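Local coordinates for phenazine biosynthesis protein PhzF family (Enterococcus faecalis, PDB 1S7J) that probably acts as an isomerase of the PhzF family, related to the diaminopimelate epimerases, with a substrate that is not known, at residues A22-E27 with T47-K52; V184-R189 with S205-L210. One frame throughout, in Å; residues are numbered along the deposited sequence.

Contact 1 of 2, residues A22-E27 with T47-K52; sequences AVYVLE and TAFTVK
Ala48 O is gripped twice from the neighbouring strand: Tyr24 N donates to it at 2.7 Å in a nearly straight bond (169° at the hydrogen), and the CA-H of Val23 adds a weaker contact, Val23 CA to Ala48 O 3.3 Å. The hydrogen bonds Ala48 N to Ala22 O, Thr50 N to Tyr24 O and Leu26 N to Thr50 O continue the parallel pairing. One step on, the chains drift apart, and a water links them instead, donating to Leu26 O and weakly accepting from Lys52 N.

Tyr24 and Phe49 stand side by side, each with CG beside its own backbone N. Their planes lie 25° apart but slid, so the rings barely overlap: Phe49 CE2 comes over one Tyr24 face, 3.9 Å from Tyr24 CG, while Thr47 CG2 touches Tyr24 CD1. Leu26 CD1 approaches Phe49 CD2 at 4.1 Å, and Leu26 CB meets Val51 CG2 at 3.7 Å. Tyr24 and Phe49 pack on Ile38 of helix 32-42, which connects the two strands, and Val51 on Trp29.

On the other face, covered by helix 72-85, Val25 CG2 meets Thr50 CG2 at 3.9 Å. Thr50 OG1, anti to its backbone N (chi1 -172°), bonds Ala58 O. The inward-facing amides and carbonyls of this buried pair are thus largely met by backbone bonds, with helices packed on both faces; the predicted active-site Glu46 directly precedes Thr47.

Contact 2 of 2, residues V184-R189 with S205-L210; sequences VDFVSR and SAHANL
Phe186 begins the contact from strand 186-192, its CB directed toward segment 205-210. CG stands between the backbone N and the carbonyl carbon (chi1 74°), and the far end of the ring does the touching. Phe186 CE2 lies 3.8 Å from Leu210 CB, with Leu210 CG and CD1 close behind. Phe186 CZ meets His207 CD2 at 4.0 Å, edge against edge, so neither ring covers the other.

Val187 turns away, and the alternation of the strand brings Ser188 back to the same side. Ser188 CB touches Leu210 CD1 at 4.1 Å. Its hydroxyl and the imidazole do not bond directly; a single water spans them, 2.9 Å from Ser188 OG and 2.9 Å from His207 NE2. The water sits at the imidazole edge, in the plane of the ring. At the other ring nitrogen, His207 ND1 is hydrogen-bonded to the carbonyl oxygen of Cys203. Polar partners at both nitrogens probably help to hold the rotation of this buried ring, while Leu210 CG lies 4.2 Å above one face, offset toward the rim.

The strand runs between 175-180, antiparallel to it, and 222-227, parallel to it, and the first turn of helix 207-218 rests on this surface. Leu210 reaches Ile176 and Thr178 of the former strand, His207 touches Gln227 of the latter and Leu235 of strand 234-240, and Trp214, one helical turn beyond Leu210, stacks with Phe186.

Overall arrangement
Contact 1 closes before contact 2 opens along the chain, and the two lie on opposite sides of its centre, about 28 Å apart between centres and about 15 Å at the nearest atoms, without touching. No helix or strand is shared. Contact 1 belongs to the lobe with helix 72-85, contact 2 to the lobe with helix 207-218. This fits the two-lobed fold of the diaminopimelate epimerase clan, in which strands curl around a helix in each lobe. The predicted active-site Glu46 lies next to contact 1, whereas contact 2, away from that residue, lies at the start of a helix that in relatives faces the cleft between the lobes; a direct role is not established.

Contact 1 of 2, residues A22-E27 with T47-K52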
ATOM      1  N   ALA A  22       3.267  -4.889  11.095  1.00 18.72           N
ATOM      2  CA  ALA A  22       3.040  -5.650  12.311  1.00 17.01           C
ATOM      3  C   ALA A  22       1.582  -5.469  12.667  1.00 15.30           C
ATOM      4  O   ALA A  22       1.075  -4.368  12.593  1.00 14.53           O
ATOM      5  CB  ALA A  22       3.899  -5.119  13.425  1.00 19.99           C
ATOM      6  N   VAL A  23       0.887  -6.547  13.036  1.00 14.58           N
ATOM      7  CA  VAL A  23      -0.514  -6.414  13.417  1.00 20.24           C
ATOM      8  C   VAL A  23      -0.788  -6.995  14.790  1.00 22.76           C
ATOM      9  O   VAL A  23      -0.307  -8.074  15.124  1.00 21.33           O
ATOM     10  CB  VAL A  23      -1.480  -6.987  12.363  1.00 18.77           C
ATOM     11  CG1 VAL A  23      -0.729  -7.494  11.153  1.00 22.87           C
ATOM     12  CG2 VAL A  23      -2.381  -8.046  12.961  1.00 14.50           C
ATOM     13  N   TYR A  24      -1.490  -6.224  15.620  1.00 17.73           N
ATOM     14  CA  TYR A  24      -1.840  -6.653  16.965  1.00 19.63           C
ATOM     15  C   TYR A  24      -3.329  -6.773  17.111  1.00 23.42           C
ATOM     16  O   TYR A  24      -4.058  -5.767  16.973  1.00 26.04           O
ATOM     17  CB  TYR A  24      -1.352  -5.656  18.010  1.00 13.06           C
ATOM     18  CG  TYR A  24       0.107  -5.712  18.317  1.00 15.45           C
ATOM     19  CD1 TYR A  24       1.054  -5.325  17.377  1.00 17.71           C
ATOM     20  CD2 TYR A  24       0.556  -6.122  19.575  1.00 12.50           C
ATOM     21  CE1 TYR A  24       2.416  -5.336  17.677  1.00 18.82           C
ATOM     22  CE2 TYR A  24       1.909  -6.136  19.889  1.00 14.83           C
ATOM     23  CZ  TYR A  24       2.835  -5.741  18.942  1.00 16.70           C
ATOM     24  OH  TYR A  24       4.156  -5.712  19.262  1.00 24.13           O
ATOM     25  N   VAL A  25      -3.822  -7.991  17.340  1.00 21.62           N
ATOM     26  CA  VAL A  25      -5.242  -8.198  17.557  1.00 21.61           C
ATOM     27  C   VAL A  25      -5.421  -8.219  19.074  1.00 20.76           C
ATOM     28  O   VAL A  25      -5.019  -9.156  19.744  1.00 18.12           O
ATOM     29  CB  VAL A  25      -5.767  -9.520  16.941  1.00 23.60           C
ATOM     30  CG1 VAL A  25      -7.280  -9.601  17.123  1.00 24.80           C
ATOM     31  CG2 VAL A  25      -5.431  -9.594  15.460  1.00 22.51           C
ATOM     32  N   LEU A  26      -5.986  -7.133  19.593  1.00 24.32           N
ATOM     33  CA  LEU A  26      -6.211  -6.952  21.025  1.00 25.13           C
ATOM     34  C   LEU A  26      -7.644  -7.287  21.443  1.00 28.95           C
ATOM     35  O   LEU A  26      -8.575  -7.211  20.630  1.00 23.96           O
ATOM     36  CB  LEU A  26      -5.924  -5.490  21.404  1.00 26.03           C
ATOM     37  CG  LEU A  26      -4.727  -4.779  20.770  1.00 22.88           C
ATOM     38  CD1 LEU A  26      -4.822  -3.290  21.010  1.00 21.19           C
ATOM     39  CD2 LEU A  26      -3.446  -5.337  21.333  1.00 25.80           C
ATOM     40  N   GLU A  27      -7.820  -7.647  22.709  1.00 31.98           N
ATOM     41  CA  GLU A  27      -9.143  -7.968  23.229  1.00 38.78           C
ATOM     42  C   GLU A  27      -9.852  -6.704  23.722  1.00 39.32           C
ATOM     43  O   GLU A  27     -11.055  -6.707  23.974  1.00 39.79           O
ATOM     44  CB  GLU A  27      -9.051  -9.023  24.339  1.00 44.27           C
ATOM     45  CG  GLU A  27      -8.038  -8.728  25.433  1.00 55.91           C
ATOM     46  CD  GLU A  27      -7.950  -9.841  26.470  1.00 64.63           C
ATOM     47  OE1 GLU A  27      -7.851 -11.024  26.072  1.00 65.03           O
ATOM     48  OE2 GLU A  27      -7.979  -9.531  27.683  1.00 69.08           O
ATOM     49  N   THR A  47       2.252  -0.237  12.140  1.00 22.29           N
ATOM     50  CA  THR A  47       1.839  -1.230  13.124  1.00 20.08           C
ATOM     51  C   THR A  47       0.328  -1.047  13.296  1.00 19.62           C
ATOM     52  O   THR A  47      -0.125  -0.016  13.770  1.00 18.87           O
ATOM     53  CB  THR A  47       2.521  -1.037  14.484  1.00 18.30           C
ATOM     54  OG1 THR A  47       3.927  -1.211  14.340  1.00 19.12           O
ATOM     55  CG2 THR A  47       1.997  -2.070  15.492  1.00 17.53           C
ATOM     56  N   ALA A  48      -0.437  -2.045  12.888  1.00 19.60           N
ATOM     57  CA  ALA A  48      -1.892  -1.993  12.982  1.00 21.13           C
ATOM     58  C   ALA A  48      -2.432  -2.673  14.229  1.00 23.11           C
ATOM     59  O   ALA A  48      -2.034  -3.770  14.559  1.00 23.92           O
ATOM     60  CB  ALA A  48      -2.507  -2.620  11.737  1.00 17.44           C
ATOM     61  N   PHE A  49      -3.318  -1.984  14.931  1.00 23.88           N
ATOM     62  CA  PHE A  49      -3.946  -2.514  16.135  1.00 21.43           C
ATOM     63  C   PHE A  49      -5.441  -2.609  15.856  1.00 23.42           C
ATOM     64  O   PHE A  49      -6.042  -1.651  15.359  1.00 19.64           O
ATOM     65  CB  PHE A  49      -3.711  -1.583  17.324  1.00 21.23           C
ATOM     66  CG  PHE A  49      -2.274  -1.359  17.640  1.00 18.88           C
ATOM     67  CD1 PHE A  49      -1.525  -0.435  16.912  1.00 25.71           C
ATOM     68  CD2 PHE A  49      -1.650  -2.064  18.665  1.00 24.60           C
ATOM     69  CE1 PHE A  49      -0.182  -0.219  17.198  1.00 25.32           C
ATOM     70  CE2 PHE A  49      -0.307  -1.854  18.957  1.00 26.63           C
ATOM     71  CZ  PHE A  49       0.427  -0.925  18.217  1.00 26.25           C
ATOM     72  N   THR A  50      -6.046  -3.752  16.177  1.00 21.81           N
ATOM     73  CA  THR A  50      -7.468  -3.944  15.944  1.00 22.19           C
ATOM     74  C   THR A  50      -8.166  -4.606  17.126  1.00 22.71           C
ATOM     75  O   THR A  50      -7.544  -5.333  17.893  1.00 20.59           O
ATOM     76  CB  THR A  50      -7.709  -4.785  14.655  1.00 22.39           C
ATOM     77  OG1 THR A  50      -9.100  -4.801  14.340  1.00 24.48           O
ATOM     78  CG2 THR A  50      -7.228  -6.216  14.841  1.00 20.41           C
ATOM     79  N   VAL A  51      -9.448  -4.283  17.305  1.00 28.01           N
ATOM     80  CA  VAL A  51     -10.258  -4.870  18.379  1.00 27.97           C
ATOM     81  C   VAL A  51     -11.688  -5.082  17.872  1.00 29.73           C
ATOM     82  O   VAL A  51     -12.329  -4.153  17.358  1.00 26.72           O
ATOM     83  CB  VAL A  51     -10.260  -4.042  19.686  1.00 33.56           C
ATOM     84  CG1 VAL A  51     -10.972  -4.712  20.850  1.00 34.78           C
ATOM     85  CG2 VAL A  51      -8.871  -3.640  20.126  1.00 31.53           C
ATOM     86  N   LYS A  52     -12.166  -6.326  17.968  1.00 33.85           N
ATOM     87  CA  LYS A  52     -13.509  -6.671  17.520  1.00 35.33           C
ATOM     88  C   LYS A  52     -14.546  -5.878  18.300  1.00 37.38           C
ATOM     89  O   LYS A  52     -14.622  -5.977  19.524  1.00 35.31           O
ATOM     90  CB  LYS A  52     -13.767  -8.171  17.698  1.00 36.43           C
ATOM     91  CG  LYS A  52     -15.040  -8.676  17.012  1.00 34.31           C
ATOM     92  CD  LYS A  52     -15.394 -10.078  17.473  1.00 39.51           C
ATOM     93  CE  LYS A  52     -16.606 -10.630  16.745  1.00 38.89           C
ATOM     94  NZ  LYS A  52     -16.312 -10.968  15.322  1.00 44.78           N
TER
HETATM   95  O   HOH W   1     -11.426  -8.058  20.403  1.00 44.57           O

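Contact 2 of 2, residues V184-R189 with S205-L210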
ATOM      1  N   VAL A 184       3.657  -8.501 -17.218  1.00 54.28           N
ATOM      2  CA  VAL A 184       2.442  -8.111 -16.519  1.00 50.39           C
ATOM      3  C   VAL A 184       1.853  -6.905 -17.275  1.00 49.21           C
ATOM      4  O   VAL A 184       2.511  -6.365 -18.168  1.00 49.25           O
ATOM      5  CB  VAL A 184       2.782  -7.759 -15.042  1.00 51.13           C
ATOM      6  CG1 VAL A 184       2.966  -6.264 -14.854  1.00 49.68           C
ATOM      7  CG2 VAL A 184       1.768  -8.337 -14.110  1.00 51.17           C
ATOM      8  N   ASP A 185       0.637  -6.501 -16.943  1.00 47.39           N
ATOM      9  CA  ASP A 185       0.028  -5.369 -17.646  1.00 47.71           C
ATOM     10  C   ASP A 185       0.736  -4.032 -17.413  1.00 47.51           C
ATOM     11  O   ASP A 185       0.964  -3.274 -18.358  1.00 48.31           O
ATOM     12  CB  ASP A 185      -1.477  -5.267 -17.344  1.00 48.45           C
ATOM     13  CG  ASP A 185      -2.299  -6.315 -18.104  1.00 51.01           C
ATOM     14  OD1 ASP A 185      -1.827  -6.814 -19.152  1.00 53.15           O
ATOM     15  OD2 ASP A 185      -3.418  -6.628 -17.660  1.00 52.49           O
ATOM     16  N   PHE A 186       1.069  -3.736 -16.160  1.00 45.23           N
ATOM     17  CA  PHE A 186       1.774  -2.505 -15.835  1.00 39.01           C
ATOM     18  C   PHE A 186       2.552  -2.614 -14.527  1.00 39.68           C
ATOM     19  O   PHE A 186       2.193  -3.394 -13.639  1.00 35.40           O
ATOM     20  CB  PHE A 186       0.815  -1.309 -15.794  1.00 37.12           C
ATOM     21  CG  PHE A 186      -0.088  -1.270 -14.586  1.00 38.51           C
ATOM     22  CD1 PHE A 186      -1.387  -1.772 -14.654  1.00 36.22           C
ATOM     23  CD2 PHE A 186       0.334  -0.663 -13.401  1.00 36.02           C
ATOM     24  CE1 PHE A 186      -2.258  -1.658 -13.564  1.00 37.24           C
ATOM     25  CE2 PHE A 186      -0.525  -0.546 -12.313  1.00 36.93           C
ATOM     26  CZ  PHE A 186      -1.826  -1.046 -12.395  1.00 37.62           C
ATOM     27  N   VAL A 187       3.625  -1.839 -14.429  1.00 37.43           N
ATOM     28  CA  VAL A 187       4.474  -1.820 -13.241  1.00 38.28           C
ATOM     29  C   VAL A 187       4.548  -0.424 -12.659  1.00 37.69           C
ATOM     30  O   VAL A 187       4.272   0.543 -13.347  1.00 38.73           O
ATOM     31  CB  VAL A 187       5.897  -2.291 -13.572  1.00 36.48           C
ATOM     32  CG1 VAL A 187       5.910  -3.791 -13.782  1.00 36.86           C
ATOM     33  CG2 VAL A 187       6.408  -1.581 -14.810  1.00 34.48           C
ATOM     34  N   SER A 188       4.952  -0.314 -11.409  1.00 37.49           N
ATOM     35  CA  SER A 188       5.066   0.981 -10.771  1.00 36.41           C
ATOM     36  C   SER A 188       6.061   0.952  -9.633  1.00 36.27           C
ATOM     37  O   SER A 188       6.658  -0.082  -9.340  1.00 36.53           O
ATOM     38  CB  SER A 188       3.700   1.437 -10.244  1.00 36.84           C
ATOM     39  OG  SER A 188       3.218   0.575  -9.222  1.00 33.88           O
ATOM     40  N   ARG A 189       6.292   2.125  -9.052  1.00 37.40           N
ATOM     41  CA  ARG A 189       7.170   2.336  -7.893  1.00 35.80           C
ATOM     42  C   ARG A 189       6.655   3.632  -7.298  1.00 34.89           C
ATOM     43  O   ARG A 189       6.299   4.547  -8.035  1.00 33.41           O
ATOM     44  CB  ARG A 189       8.642   2.478  -8.301  1.00 33.26           C
ATOM     45  CG  ARG A 189       9.309   1.179  -8.686  1.00 34.80           C
ATOM     46  CD  ARG A 189      10.750   1.389  -9.060  1.00 34.15           C
ATOM     47  NE  ARG A 189      11.554   1.870  -7.935  1.00 32.26           N
ATOM     48  CZ  ARG A 189      12.877   2.041  -7.975  1.00 30.10           C
ATOM     49  NH1 ARG A 189      13.516   2.477  -6.907  1.00 18.26           N
ATOM     50  NH2 ARG A 189      13.550   1.787  -9.089  1.00 29.70           N
ATOM     51  N   SER A 205      -3.038   2.546  -2.227  1.00 29.77           N
ATOM     52  CA  SER A 205      -3.802   3.760  -2.485  1.00 34.61           C
ATOM     53  C   SER A 205      -3.358   4.435  -3.771  1.00 35.70           C
ATOM     54  O   SER A 205      -4.130   5.150  -4.410  1.00 33.84           O
ATOM     55  CB  SER A 205      -3.659   4.722  -1.307  1.00 37.90           C
ATOM     56  OG  SER A 205      -2.295   4.891  -0.940  1.00 40.17           O
ATOM     57  N   ALA A 206      -2.106   4.202  -4.144  1.00 35.84           N
ATOM     58  CA  ALA A 206      -1.545   4.763  -5.352  1.00 34.14           C
ATOM     59  C   ALA A 206      -2.208   4.150  -6.570  1.00 34.90           C
ATOM     60  O   ALA A 206      -2.171   4.719  -7.658  1.00 34.09           O
ATOM     61  CB  ALA A 206      -0.058   4.513  -5.395  1.00 32.62           C
ATOM     62  N   HIS A 207      -2.794   2.962  -6.399  1.00 29.26           N
ATOM     63  CA  HIS A 207      -3.445   2.280  -7.495  1.00 29.73           C
ATOM     64  C   HIS A 207      -4.800   2.870  -7.864  1.00 29.22           C
ATOM     65  O   HIS A 207      -5.466   2.412  -8.801  1.00 29.71           O
ATOM     66  CB  HIS A 207      -3.479   0.777  -7.249  1.00 31.55           C
ATOM     67  CG  HIS A 207      -2.148   0.129  -7.432  1.00 29.97           C
ATOM     68  ND1 HIS A 207      -1.133   0.237  -6.502  1.00 31.90           N
ATOM     69  CD2 HIS A 207      -1.622  -0.552  -8.477  1.00 23.99           C
ATOM     70  CE1 HIS A 207      -0.043  -0.339  -6.973  1.00 26.79           C
ATOM     71  NE2 HIS A 207      -0.318  -0.826  -8.169  1.00 25.26           N
ATOM     72  N   ALA A 208      -5.196   3.895  -7.115  1.00 31.69           N
ATOM     73  CA  ALA A 208      -6.428   4.634  -7.380  1.00 35.21           C
ATOM     74  C   ALA A 208      -6.157   5.462  -8.659  1.00 35.54           C
ATOM     75  O   ALA A 208      -7.052   5.717  -9.439  1.00 33.57           O
ATOM     76  CB  ALA A 208      -6.749   5.565  -6.221  1.00 36.45           C
ATOM     77  N   ASN A 209      -4.894   5.863  -8.831  1.00 35.29           N
ATOM     78  CA  ASN A 209      -4.461   6.630 -10.003  1.00 37.88           C
ATOM     79  C   ASN A 209      -3.970   5.655 -11.077  1.00 38.22           C
ATOM     80  O   ASN A 209      -4.250   5.828 -12.261  1.00 39.69           O
ATOM     81  CB  ASN A 209      -3.300   7.578  -9.644  1.00 36.44           C
ATOM     82  CG  ASN A 209      -3.699   8.657  -8.635  1.00 40.55           C
ATOM     83  OD1 ASN A 209      -4.848   9.094  -8.591  1.00 41.60           O
ATOM     84  ND2 ASN A 209      -2.716   9.116  -7.856  1.00 46.74           N
ATOM     85  N   LEU A 210      -3.207   4.648 -10.641  1.00 38.15           N
ATOM     86  CA  LEU A 210      -2.645   3.621 -11.536  1.00 36.12           C
ATOM     87  C   LEU A 210      -3.654   2.813 -12.322  1.00 35.65           C
ATOM     88  O   LEU A 210      -3.546   2.695 -13.543  1.00 36.81           O
ATOM     89  CB  LEU A 210      -1.767   2.635 -10.740  1.00 38.18           C
ATOM     90  CG  LEU A 210      -0.289   2.922 -10.500  1.00 39.85           C
ATOM     91  CD1 LEU A 210       0.365   3.251 -11.814  1.00 37.68           C
ATOM     92  CD2 LEU A 210      -0.114   4.052  -9.535  1.00 44.86           C
TER
HETATM   93  O   HOH W   2       1.742  -1.757 -10.029  1.00 42.67           O